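Local coordinates for geranylgeranyl pyrophosphate synthase (Corynebacterium glutamicum, PDB 3LK5), which probably joins allylic and isopentenyl diphosphates into longer prenyl diphosphates with the help of magnesium, as a member of the FPP/GGPP synthase family, at residues A[84-87]-A[88-91]; A[99-102]-A[103-106]; A[204-207]-A[208-211]; A[299-302]-A[303-307]; A[356-359]-A[360-364]. All blocks are in the same frame, centred on the assembly; numbering follows the deposited sequence.

Contact 1: residues A[84-87]-A[88-91]; sequences SEKL and ESVL
E88, the first residue of the second segment, bends its carboxylate back over the start of the helix, where OE1 stands 3.6 Å from K86 CB. The bend at chi2 (74°) brings the acid back towards the preceding residues. The K86 ammonium group is not its partner, since NZ stays 6.3 Å from E88 OE1; any attraction between the two charges would act only at a distance.

S89 follows, its hydroxyl lying alongside the aliphatic part of K86, with OG 3.5 Å from CE. That hydroxyl is hydrogen-bonded to the S166 carbonyl, and the K86 methylenes pack beside it. The backbone N of S89 makes a weak bond to K86 O.

V90 N gives the same carbonyl a much straighter bond, 3.1 Å from V90 N to K86 O at 163°. K86 thus occupies the N-cap position, its carbonyl opening the i to i+4 pattern of the helix. The CG2 methyl of V90 also meets E85 CB at 3.9 Å, while the E85 carboxylate turns off to S169.

L91 N continues the pattern onto L87 O at 2.9 Å. Beside that bond the two leucine side chains cross obliquely, L87 CG lying 3.9 Å from L91 CD1.

This first turn of helix 87-111 packs against helix 65-78, where W71 touches L87, V90 and L91 and F74 touches V90. Helix 21-43 lies against L91 through F21, V24 and R28, and F11 from the N-terminal loop touches both leucines.

Contact 2: residues A[99-102]-A[103-106]; sequences FIQA and CALI
F99 and C103 are joined through the backbone, C103 N donating to F99 O at 3.1 Å. The F99 ring itself leaves this turn and meets F32 of helix 21-43, with their planes at about 60°.

I100 likewise offers its carbonyl, here to A104 N, with 2.9 Å between A104 N and I100 O. Its side chain leads off to W180, M183 and R184 of helix 170-199.

Q101 carries the side-chain contact. With CG anti to the backbone N (chi1 173°) and a bend at chi2, its amide turns along the helix towards L105, and NE2 approaches CD2 of that leucine at 3.7 Å. OE1 is hydrogen-bonded to the Y219 hydroxyl and lies 4.0 Å from A104 CB. The helix 87-111 to which these turns belong is one of the core helices of the all-alpha prenyltransferase fold, and one turn further on it bears D108, a magnesium-binding aspartate whose side chain is about 4 Å from that of A104.

A102 closes the segment by accepting from I106 N at 3.0 Å. I106 lays its extended side chain alongside that carbonyl, CG1 standing 3.2 Å from A102 O, while the methyl of A102 packs on V58 of helix 45-59.

Contact 3: residues A[204-207]-A[208-211]; sequences SVEL and ADSV
A208 N donates to the carbonyl of S204, the N-cap residue of helix 205-231, with 3.2 Å between A208 N and S204 O. The serine hydroxyl makes the capping bond, accepting from L207 N, with 3.0 Å between L207 N and S204 OG and an angle of 153°. With chi1 at 174°, OG points away from the serine N and over the first turn, where it satisfies an amide that has no earlier helical carbonyl to use. The N of S204 is itself bonded to N202 OD1.

Further along, D209 N donates to V205 O at 2.8 Å and V211 N to L207 O at 3.1 Å. E206 O takes two donors from one residue, since S210 N binds it at 3.1 Å and S210 OG adds a weak bond at 3.3 Å; the hydroxyl is therefore turned back onto its own helix.

Of the two acids, D209 is paired by a salt bridge from OD1 to R336. Its other oxygen, OD2, stands 4.1 Å from E206 OE2, the carboxylate planes 83° apart, and this proximity may raise the pKa of either group somewhat. The arginine probably offsets part of the repulsion.

The turn is wedged between helices 284-296 and 170-199. V211 rests on L193 and on D194, a magnesium-binding aspartate, while its methyl CG2 turns back to within 3.4 Å of L207 O.

Contact 4: residues A[299-302]-A[303-307]; sequences EAAT and AIRAG
The R305 guanidinium, the flat group of this contact, meets the A301 methyl obliquely, A301 CB standing 3.7 Å from NH2. Acids outside the two segments pair with it: NE with E203 and NH2 with D294, both as salt bridges. A water adds a looser link, donating to T302 OG1 at 3.2 Å and accepting weakly from R305 NH2. An arm extended from CG to NE (chi2 -179°, chi3 -170°) carries the group back along the helix to the neighbourhood of A301.

T302 OG1 has its main partner in P298 O, one turn earlier, and is thereby held against the helix backbone.

These residues make up most of the short helix 298-307, an outlying helix of the all-alpha prenyltransferase fold; the centre of the contact lies about 31 Å from the centre of the chain. The i to i+4 bonds from A303 to A306 are regular, with A306 N reaching T302 O at 2.8 Å; at the end of the helix G307 N makes only weak bonds, to A303 O and I304 O.

I304 runs past the A300 carbonyl, CG1 3.3 Å from A300 O, and its far end is buried against L286 and L290 of helix 284-296 and against H323 and I324 of helix 314-326.

Contact 5: residues A[356-359]-A[360-364]; sequences EVRA and QLRAL
E356 and Q360 meet by van der Waals contact, the carboxylate against the glutamine CG methylene. The glutamate bends at chi2 (74°) and brings its carboxylate across the glutamine stem, OE2 lying 3.4 Å from Q360 CG. Carboxylate and amide are almost parallel, their planes 13° apart, and E356 OE1 stays 3.8 Å from Q360 NE2. The firmer hold on the acid is elsewhere, since OE2 accepts from the backbone N of L16; D15 OD1 lies close to the same oxygen and might raise the pKa of one of the two acids.

Among apolar contacts, V357 and L361 lie side by side and point the same way, with V357 CG1 4.0 Å from L361 CD1. The stems of R358 and R362 run near each other, CG of R358 4.3 Å from CD of R362, but the R358 head departs to L348 O and, by a long weak ion pair, to D349.

Backbone bonds hold the turns together: L361 N reaches V357 O at 2.8 Å, and R362 N and A363 N repeat the pattern to R358 O and A359 O.

Helix 355-369 is the last of the chain. It lies against helix 65-78, with L361 touching Y69 and L364 touching I65, L68 and Y69, and the L361 carbonyl is bonded to Y245 of helix 236-263. The N-terminal loop lies over Q360 through L16 and L18.

How the contacts relate
From the N terminus the five contacts follow in series; none nests within or crosses another, and each spans only a turn or two, so no long loop is closed by any of them. Contacts 1 and 2 share helix 87-111, one at its start and the other further along towards the metal-binding aspartates, their centres about 24 Å apart. Contact 3 begins helix 205-231 beside the third such aspartate, D194. Contact 4 belongs to the outlying helix 298-307, yet shares helix 284-296 as a neighbour with contact 3. Contact 5, on the final helix, returns to helix 65-78, against which contact 1 also packs.

Contact 1: residues A[84-87]-A[88-91]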
loop_
_atom_site.group_PDB
_atom_site.type_symbol
_atom_site.label_atom_id
_atom_site.label_comp_id
_atom_site.label_asym_id
_atom_site.label_seq_id
_atom_site.Cartn_x
_atom_site.Cartn_y
_atom_site.Cartn_z
ATOM N N SER A 84 -19.710 17.612 16.141
ATOM C CA SER A 84 -20.459 18.084 14.965
ATOM C C SER A 84 -20.241 17.248 13.687
ATOM O O SER A 84 -20.828 17.543 12.634
ATOM C CB SER A 84 -20.161 19.566 14.681
ATOM O OG SER A 84 -18.787 19.767 14.401
ATOM N N GLU A 85 -19.406 16.218 13.770
ATOM C CA GLU A 85 -19.176 15.332 12.622
ATOM C C GLU A 85 -20.372 14.413 12.439
ATOM O O GLU A 85 -20.988 13.991 13.423
ATOM C CB GLU A 85 -17.920 14.485 12.851
ATOM C CG GLU A 85 -16.643 15.300 12.955
ATOM C CD GLU A 85 -16.356 16.163 11.737
ATOM O OE1 GLU A 85 -16.568 15.720 10.575
ATOM O OE2 GLU A 85 -15.841 17.293 11.927
ATOM N N LYS A 86 -20.672 14.059 11.196
ATOM C CA LYS A 86 -21.714 13.064 10.908
ATOM C C LYS A 86 -21.321 11.720 11.470
ATOM O O LYS A 86 -20.175 11.271 11.300
ATOM C CB LYS A 86 -21.969 12.917 9.382
ATOM C CG LYS A 86 -22.458 14.202 8.702
ATOM C CD LYS A 86 -22.779 14.001 7.205
ATOM C CE LYS A 86 -21.491 13.847 6.349
ATOM N NZ LYS A 86 -21.807 13.576 4.888
ATOM N N LEU A 87 -22.292 11.027 12.055
ATOM C CA LEU A 87 -22.025 9.717 12.639
ATOM C C LEU A 87 -21.483 8.715 11.606
ATOM O O LEU A 87 -20.572 7.947 11.878
ATOM C CB LEU A 87 -23.320 9.176 13.236
ATOM C CG LEU A 87 -23.339 7.726 13.686
ATOM C CD1 LEU A 87 -22.323 7.478 14.815
ATOM C CD2 LEU A 87 -24.765 7.434 14.166
ATOM N N GLU A 88 -22.088 8.719 10.423
ATOM C CA GLU A 88 -21.683 7.826 9.355
ATOM C C GLU A 88 -20.198 8.036 8.995
ATOM O O GLU A 88 -19.475 7.076 8.628
ATOM C CB GLU A 88 -22.539 8.147 8.112
ATOM C CG GLU A 88 -24.047 7.953 8.320
ATOM C CD GLU A 88 -24.769 9.045 9.190
ATOM O OE1 GLU A 88 -24.239 10.130 9.528
ATOM O OE2 GLU A 88 -25.957 8.781 9.509
ATOM N N SER A 89 -19.768 9.291 9.030
ATOM C CA SER A 89 -18.353 9.626 8.684
ATOM C C SER A 89 -17.397 9.106 9.739
ATOM O O SER A 89 -16.312 8.613 9.421
ATOM C CB SER A 89 -18.172 11.138 8.521
ATOM O OG SER A 89 -19.054 11.653 7.518
ATOM N N VAL A 90 -17.782 9.259 11.002
ATOM C CA VAL A 90 -16.962 8.692 12.076
ATOM C C VAL A 90 -16.861 7.199 11.953
ATOM O O VAL A 90 -15.754 6.611 12.105
ATOM C CB VAL A 90 -17.524 9.098 13.475
ATOM C CG1 VAL A 90 -16.697 8.460 14.592
ATOM C CG2 VAL A 90 -17.560 10.622 13.589
ATOM N N LEU A 91 -18.002 6.552 11.674
ATOM C CA LEU A 91 -18.009 5.093 11.572
ATOM C C LEU A 91 -17.187 4.614 10.362
ATOM O O LEU A 91 -16.533 3.568 10.427
ATOM C CB LEU A 91 -19.462 4.560 11.427
ATOM C CG LEU A 91 -20.315 4.797 12.695
ATOM C CD1 LEU A 91 -21.805 4.402 12.413
ATOM C CD2 LEU A 91 -19.776 3.998 13.858
#

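Contact 2: residues A[99-102]-A[103-106]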
loop_
_atom_site.group_PDB
_atom_site.type_symbol
_atom_site.label_atom_id
_atom_site.label_comp_id
_atom_site.label_asym_id
_atom_site.label_seq_id
_atom_site.Cartn_x
_atom_site.Cartn_y
_atom_site.Cartn_z
ATOM N N PHE A 99 -9.402 -2.215 6.277
ATOM C CA PHE A 99 -8.638 -2.359 5.019
ATOM C C PHE A 99 -7.129 -2.380 5.241
ATOM O O PHE A 99 -6.399 -3.083 4.533
ATOM C CB PHE A 99 -9.041 -1.277 4.021
ATOM C CG PHE A 99 -10.291 -1.578 3.279
ATOM C CD1 PHE A 99 -10.369 -2.691 2.443
ATOM C CD2 PHE A 99 -11.373 -0.719 3.360
ATOM C CE1 PHE A 99 -11.519 -2.954 1.700
ATOM C CE2 PHE A 99 -12.528 -0.971 2.627
ATOM C CZ PHE A 99 -12.590 -2.111 1.796
ATOM N N ILE A 100 -6.651 -1.609 6.214
ATOM C CA ILE A 100 -5.234 -1.676 6.579
ATOM C C ILE A 100 -4.959 -3.088 7.045
ATOM O O ILE A 100 -3.975 -3.708 6.623
ATOM C CB ILE A 100 -4.862 -0.686 7.684
ATOM C CG1 ILE A 100 -5.164 0.734 7.194
ATOM C CG2 ILE A 100 -3.329 -0.812 8.024
ATOM C CD1 ILE A 100 -4.748 1.817 8.198
ATOM N N GLN A 101 -5.836 -3.598 7.911
ATOM C CA GLN A 101 -5.604 -4.949 8.443
ATOM C C GLN A 101 -5.686 -6.017 7.359
ATOM O O GLN A 101 -4.955 -7.025 7.424
ATOM C CB GLN A 101 -6.614 -5.235 9.572
ATOM C CG GLN A 101 -6.594 -6.673 10.119
ATOM C CD GLN A 101 -5.365 -7.027 10.939
ATOM O OE1 GLN A 101 -4.333 -6.318 10.964
ATOM N NE2 GLN A 101 -5.465 -8.163 11.628
ATOM N N ALA A 102 -6.603 -5.842 6.403
ATOM C CA ALA A 102 -6.691 -6.796 5.302
ATOM C C ALA A 102 -5.355 -6.837 4.560
ATOM O O ALA A 102 -4.848 -7.928 4.252
ATOM C CB ALA A 102 -7.809 -6.461 4.358
ATOM N N CYS A 103 -4.784 -5.663 4.257
ATOM C CA CYS A 103 -3.479 -5.634 3.565
ATOM C C CYS A 103 -2.421 -6.328 4.411
ATOM O O CYS A 103 -1.638 -7.131 3.900
ATOM C CB CYS A 103 -3.019 -4.199 3.280
ATOM S SG CYS A 103 -1.403 -4.133 2.381
ATOM N N ALA A 104 -2.374 -5.990 5.694
ATOM C CA ALA A 104 -1.398 -6.582 6.600
ATOM C C ALA A 104 -1.468 -8.124 6.581
ATOM O O ALA A 104 -0.435 -8.799 6.476
ATOM C CB ALA A 104 -1.643 -6.058 8.065
ATOM N N LEU A 105 -2.677 -8.673 6.680
ATOM C CA LEU A 105 -2.846 -10.141 6.737
ATOM C C LEU A 105 -2.501 -10.803 5.402
ATOM O O LEU A 105 -1.867 -11.857 5.378
ATOM C CB LEU A 105 -4.286 -10.513 7.147
ATOM C CG LEU A 105 -4.818 -10.098 8.529
ATOM C CD1 LEU A 105 -6.338 -10.307 8.576
ATOM C CD2 LEU A 105 -4.190 -10.947 9.610
ATOM N N ILE A 106 -2.931 -10.185 4.298
ATOM C CA ILE A 106 -2.669 -10.719 2.967
ATOM C C ILE A 106 -1.162 -10.707 2.680
ATOM O O ILE A 106 -0.593 -11.744 2.276
ATOM C CB ILE A 106 -3.482 -9.972 1.885
ATOM C CG1 ILE A 106 -4.966 -10.253 2.092
ATOM C CG2 ILE A 106 -3.024 -10.378 0.473
ATOM C CD1 ILE A 106 -5.912 -9.287 1.343
#

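Contact 3: residues A[204-207]-A[208-211]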
loop_
_atom_site.group_PDB
_atom_site.type_symbol
_atom_site.label_atom_id
_atom_site.label_comp_id
_atom_site.label_asym_id
_atom_site.label_seq_id
_atom_site.Cartn_x
_atom_site.Cartn_y
_atom_site.Cartn_z
ATOM N N SER A 204 17.070 -11.597 20.824
ATOM C CA SER A 204 16.984 -10.456 21.744
ATOM C C SER A 204 15.559 -10.287 22.284
ATOM O O SER A 204 14.604 -10.191 21.483
ATOM C CB SER A 204 17.359 -9.160 21.024
ATOM O OG SER A 204 17.149 -8.044 21.875
ATOM N N VAL A 205 15.438 -10.203 23.612
ATOM C CA VAL A 205 14.161 -9.916 24.298
ATOM C C VAL A 205 13.754 -8.477 23.969
ATOM O O VAL A 205 12.580 -8.193 23.645
ATOM C CB VAL A 205 14.284 -10.083 25.828
ATOM C CG1 VAL A 205 12.958 -9.755 26.515
ATOM C CG2 VAL A 205 14.676 -11.519 26.189
ATOM N N GLU A 206 14.754 -7.589 24.012
ATOM C CA GLU A 206 14.595 -6.156 23.728
ATOM C C GLU A 206 14.032 -5.899 22.348
ATOM O O GLU A 206 13.184 -5.006 22.154
ATOM C CB GLU A 206 15.946 -5.463 23.784
ATOM C CG GLU A 206 15.998 -4.290 24.723
ATOM C CD GLU A 206 15.939 -4.743 26.169
ATOM O OE1 GLU A 206 16.707 -5.667 26.547
ATOM O OE2 GLU A 206 15.118 -4.183 26.935
ATOM N N LEU A 207 14.521 -6.652 21.369
ATOM C CA LEU A 207 14.061 -6.424 20.016
ATOM C C LEU A 207 12.660 -6.967 19.814
ATOM O O LEU A 207 11.858 -6.363 19.105
ATOM C CB LEU A 207 15.038 -6.972 18.992
ATOM C CG LEU A 207 16.318 -6.124 18.897
ATOM C CD1 LEU A 207 17.345 -6.879 18.074
ATOM C CD2 LEU A 207 16.069 -4.720 18.305
ATOM N N ALA A 208 12.363 -8.109 20.433
ATOM C CA ALA A 208 11.002 -8.653 20.414
ATOM C C ALA A 208 10.038 -7.663 21.072
ATOM O O ALA A 208 8.909 -7.472 20.553
ATOM C CB ALA A 208 10.936 -10.035 21.125
ATOM N N ASP A 209 10.470 -7.030 22.174
ATOM C CA ASP A 209 9.696 -5.943 22.842
ATOM C C ASP A 209 9.362 -4.793 21.867
ATOM O O ASP A 209 8.238 -4.270 21.873
ATOM C CB ASP A 209 10.451 -5.310 24.028
ATOM C CG ASP A 209 10.552 -6.227 25.254
ATOM O OD1 ASP A 209 9.732 -7.166 25.438
ATOM O OD2 ASP A 209 11.479 -5.975 26.068
ATOM N N SER A 210 10.357 -4.381 21.076
ATOM C CA SER A 210 10.141 -3.329 20.087
ATOM C C SER A 210 9.107 -3.723 19.067
ATOM O O SER A 210 8.237 -2.908 18.710
ATOM C CB SER A 210 11.446 -2.919 19.391
ATOM O OG SER A 210 12.339 -2.355 20.347
ATOM N N VAL A 211 9.193 -4.958 18.585
ATOM C CA VAL A 211 8.203 -5.450 17.654
ATOM C C VAL A 211 6.797 -5.349 18.292
ATOM O O VAL A 211 5.842 -4.861 17.667
ATOM C CB VAL A 211 8.483 -6.888 17.242
ATOM C CG1 VAL A 211 7.319 -7.430 16.433
ATOM C CG2 VAL A 211 9.807 -6.994 16.446
#

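Contact 4: residues A[299-302]-A[303-307]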
loop_
_atom_site.group_PDB
_atom_site.type_symbol
_atom_site.label_atom_id
_atom_site.label_comp_id
_atom_site.label_asym_id
_atom_site.label_seq_id
_atom_site.Cartn_x
_atom_site.Cartn_y
_atom_site.Cartn_z
ATOM N N GLU A 299 21.030 -29.332 26.510
ATOM C CA GLU A 299 20.309 -30.288 25.652
ATOM C C GLU A 299 18.933 -29.708 25.265
ATOM O O GLU A 299 18.570 -29.650 24.079
ATOM C CB GLU A 299 20.131 -31.626 26.409
ATOM C CG GLU A 299 19.847 -32.877 25.553
ATOM C CD GLU A 299 19.840 -34.194 26.376
ATOM O OE1 GLU A 299 19.383 -34.191 27.549
ATOM O OE2 GLU A 299 20.271 -35.244 25.842
ATOM N N ALA A 300 18.186 -29.256 26.270
ATOM C CA ALA A 300 16.898 -28.573 26.037
ATOM C C ALA A 300 17.040 -27.286 25.191
ATOM O O ALA A 300 16.267 -27.064 24.234
ATOM C CB ALA A 300 16.221 -28.275 27.360
ATOM N N ALA A 301 18.010 -26.431 25.520
ATOM C CA ALA A 301 18.197 -25.187 24.718
ATOM C C ALA A 301 18.490 -25.541 23.266
ATOM O O ALA A 301 17.949 -24.923 22.348
ATOM C CB ALA A 301 19.306 -24.321 25.291
ATOM N N THR A 302 19.331 -26.560 23.068
ATOM C CA THR A 302 19.702 -27.034 21.732
ATOM C C THR A 302 18.499 -27.546 20.938
ATOM O O THR A 302 18.301 -27.150 19.763
ATOM C CB THR A 302 20.805 -28.119 21.839
ATOM O OG1 THR A 302 21.975 -27.523 22.411
ATOM C CG2 THR A 302 21.133 -28.727 20.474
ATOM N N ALA A 303 17.696 -28.397 21.584
ATOM C CA ALA A 303 16.442 -28.929 21.024
ATOM C C ALA A 303 15.443 -27.831 20.628
ATOM O O ALA A 303 14.863 -27.890 19.535
ATOM C CB ALA A 303 15.795 -29.940 21.998
ATOM N N ILE A 304 15.275 -26.810 21.468
ATOM C CA ILE A 304 14.442 -25.628 21.087
ATOM C C ILE A 304 15.012 -24.872 19.867
ATOM O O ILE A 304 14.299 -24.593 18.883
ATOM C CB ILE A 304 14.234 -24.648 22.270
ATOM C CG1 ILE A 304 13.524 -25.339 23.456
ATOM C CG2 ILE A 304 13.397 -23.431 21.840
ATOM C CD1 ILE A 304 13.605 -24.534 24.750
ATOM N N ARG A 305 16.295 -24.537 19.931
ATOM C CA ARG A 305 16.973 -23.883 18.795
ATOM C C ARG A 305 16.875 -24.653 17.487
ATOM O O ARG A 305 16.610 -24.058 16.437
ATOM C CB ARG A 305 18.431 -23.621 19.117
ATOM C CG ARG A 305 18.613 -22.306 19.772
ATOM C CD ARG A 305 20.051 -22.017 20.069
ATOM N NE ARG A 305 20.066 -20.839 20.910
ATOM C CZ ARG A 305 20.387 -20.827 22.193
ATOM N NH1 ARG A 305 20.321 -19.685 22.857
ATOM N NH2 ARG A 305 20.783 -21.940 22.808
ATOM N N ALA A 306 17.072 -25.962 17.555
ATOM C CA ALA A 306 17.080 -26.805 16.364
ATOM C C ALA A 306 15.684 -26.957 15.802
ATOM O O ALA A 306 15.516 -27.119 14.595
ATOM C CB ALA A 306 17.673 -28.175 16.674
ATOM N N GLY A 307 14.685 -26.887 16.673
ATOM C CA GLY A 307 13.324 -27.224 16.305
ATOM C C GLY A 307 12.439 -26.084 15.815
ATOM O O GLY A 307 11.607 -26.301 14.947
HETATM O O HOH W 1 22.085 -24.580 21.283
#

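Contact 5: residues A[356-359]-A[360-364]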
loop_
_atom_site.group_PDB
_atom_site.type_symbol
_atom_site.label_atom_id
_atom_site.label_comp_id
_atom_site.label_asym_id
_atom_site.label_seq_id
_atom_site.Cartn_x
_atom_site.Cartn_y
_atom_site.Cartn_z
ATOM N N GLU A 356 -19.670 4.750 31.230
ATOM C CA GLU A 356 -19.955 3.597 30.389
ATOM C C GLU A 356 -18.794 3.285 29.430
ATOM O O GLU A 356 -18.515 2.108 29.133
ATOM C CB GLU A 356 -21.296 3.799 29.654
ATOM C CG GLU A 356 -21.335 3.415 28.159
ATOM C CD GLU A 356 -21.351 1.907 27.918
ATOM O OE1 GLU A 356 -21.619 1.140 28.877
ATOM O OE2 GLU A 356 -21.097 1.487 26.775
ATOM N N VAL A 357 -18.147 4.333 28.925
ATOM C CA VAL A 357 -16.988 4.160 28.052
ATOM C C VAL A 357 -15.794 3.572 28.830
ATOM O O VAL A 357 -15.143 2.623 28.366
ATOM C CB VAL A 357 -16.603 5.482 27.368
ATOM C CG1 VAL A 357 -15.437 5.256 26.399
ATOM C CG2 VAL A 357 -17.833 6.059 26.597
ATOM N N ARG A 358 -15.544 4.097 30.042
ATOM C CA ARG A 358 -14.490 3.559 30.894
ATOM C C ARG A 358 -14.716 2.078 31.161
ATOM O O ARG A 358 -13.783 1.266 31.066
ATOM C CB ARG A 358 -14.401 4.330 32.222
ATOM C CG ARG A 358 -13.304 3.806 33.134
ATOM C CD ARG A 358 -13.177 4.614 34.419
ATOM N NE ARG A 358 -12.443 5.868 34.230
ATOM C CZ ARG A 358 -13.007 7.067 34.379
ATOM N NH1 ARG A 358 -14.298 7.134 34.696
ATOM N NH2 ARG A 358 -12.310 8.190 34.212
ATOM N N ALA A 359 -15.957 1.744 31.528
ATOM C CA ALA A 359 -16.351 0.375 31.826
ATOM C C ALA A 359 -16.055 -0.543 30.665
ATOM O O ALA A 359 -15.519 -1.647 30.817
ATOM C CB ALA A 359 -17.871 0.312 32.204
ATOM N N GLN A 360 -16.416 -0.099 29.483
ATOM C CA GLN A 360 -16.163 -0.915 28.317
ATOM C C GLN A 360 -14.676 -0.977 27.924
ATOM O O GLN A 360 -14.215 -2.011 27.421
ATOM C CB GLN A 360 -17.030 -0.434 27.150
ATOM C CG GLN A 360 -18.534 -0.662 27.358
ATOM C CD GLN A 360 -18.858 -2.023 27.983
ATOM O OE1 GLN A 360 -18.572 -3.080 27.406
ATOM N NE2 GLN A 360 -19.437 -1.998 29.176
ATOM N N LEU A 361 -13.926 0.109 28.122
ATOM C CA LEU A 361 -12.453 0.030 27.892
ATOM C C LEU A 361 -11.797 -0.951 28.879
ATOM O O LEU A 361 -10.911 -1.707 28.528
ATOM C CB LEU A 361 -11.778 1.419 27.998
ATOM C CG LEU A 361 -12.080 2.265 26.739
ATOM C CD1 LEU A 361 -11.771 3.711 26.992
ATOM C CD2 LEU A 361 -11.267 1.752 25.488
ATOM N N ARG A 362 -12.281 -0.979 30.107
ATOM C CA ARG A 362 -11.778 -1.985 31.069
ATOM C C ARG A 362 -12.108 -3.396 30.618
ATOM O O ARG A 362 -11.248 -4.285 30.621
ATOM C CB ARG A 362 -12.340 -1.721 32.477
ATOM C CG ARG A 362 -11.863 -0.396 33.090
ATOM C CD ARG A 362 -12.486 -0.173 34.503
ATOM N NE ARG A 362 -12.208 -1.327 35.376
ATOM C CZ ARG A 362 -11.100 -1.469 36.109
ATOM N NH1 ARG A 362 -10.160 -0.519 36.101
ATOM N NH2 ARG A 362 -10.930 -2.559 36.861
ATOM N N ALA A 363 -13.361 -3.607 30.230
ATOM C CA ALA A 363 -13.793 -4.922 29.754
ATOM C C ALA A 363 -13.040 -5.382 28.510
ATOM O O ALA A 363 -12.665 -6.564 28.406
ATOM C CB ALA A 363 -15.321 -4.937 29.501
ATOM N N LEU A 364 -12.822 -4.462 27.563
ATOM C CA LEU A 364 -12.063 -4.796 26.362
ATOM C C LEU A 364 -10.638 -5.230 26.668
ATOM O O LEU A 364 -10.119 -6.160 26.050
ATOM C CB LEU A 364 -12.004 -3.615 25.401
ATOM C CG LEU A 364 -12.929 -3.574 24.207
ATOM C CD1 LEU A 364 -12.616 -2.295 23.469
ATOM C CD2 LEU A 364 -12.705 -4.779 23.280
#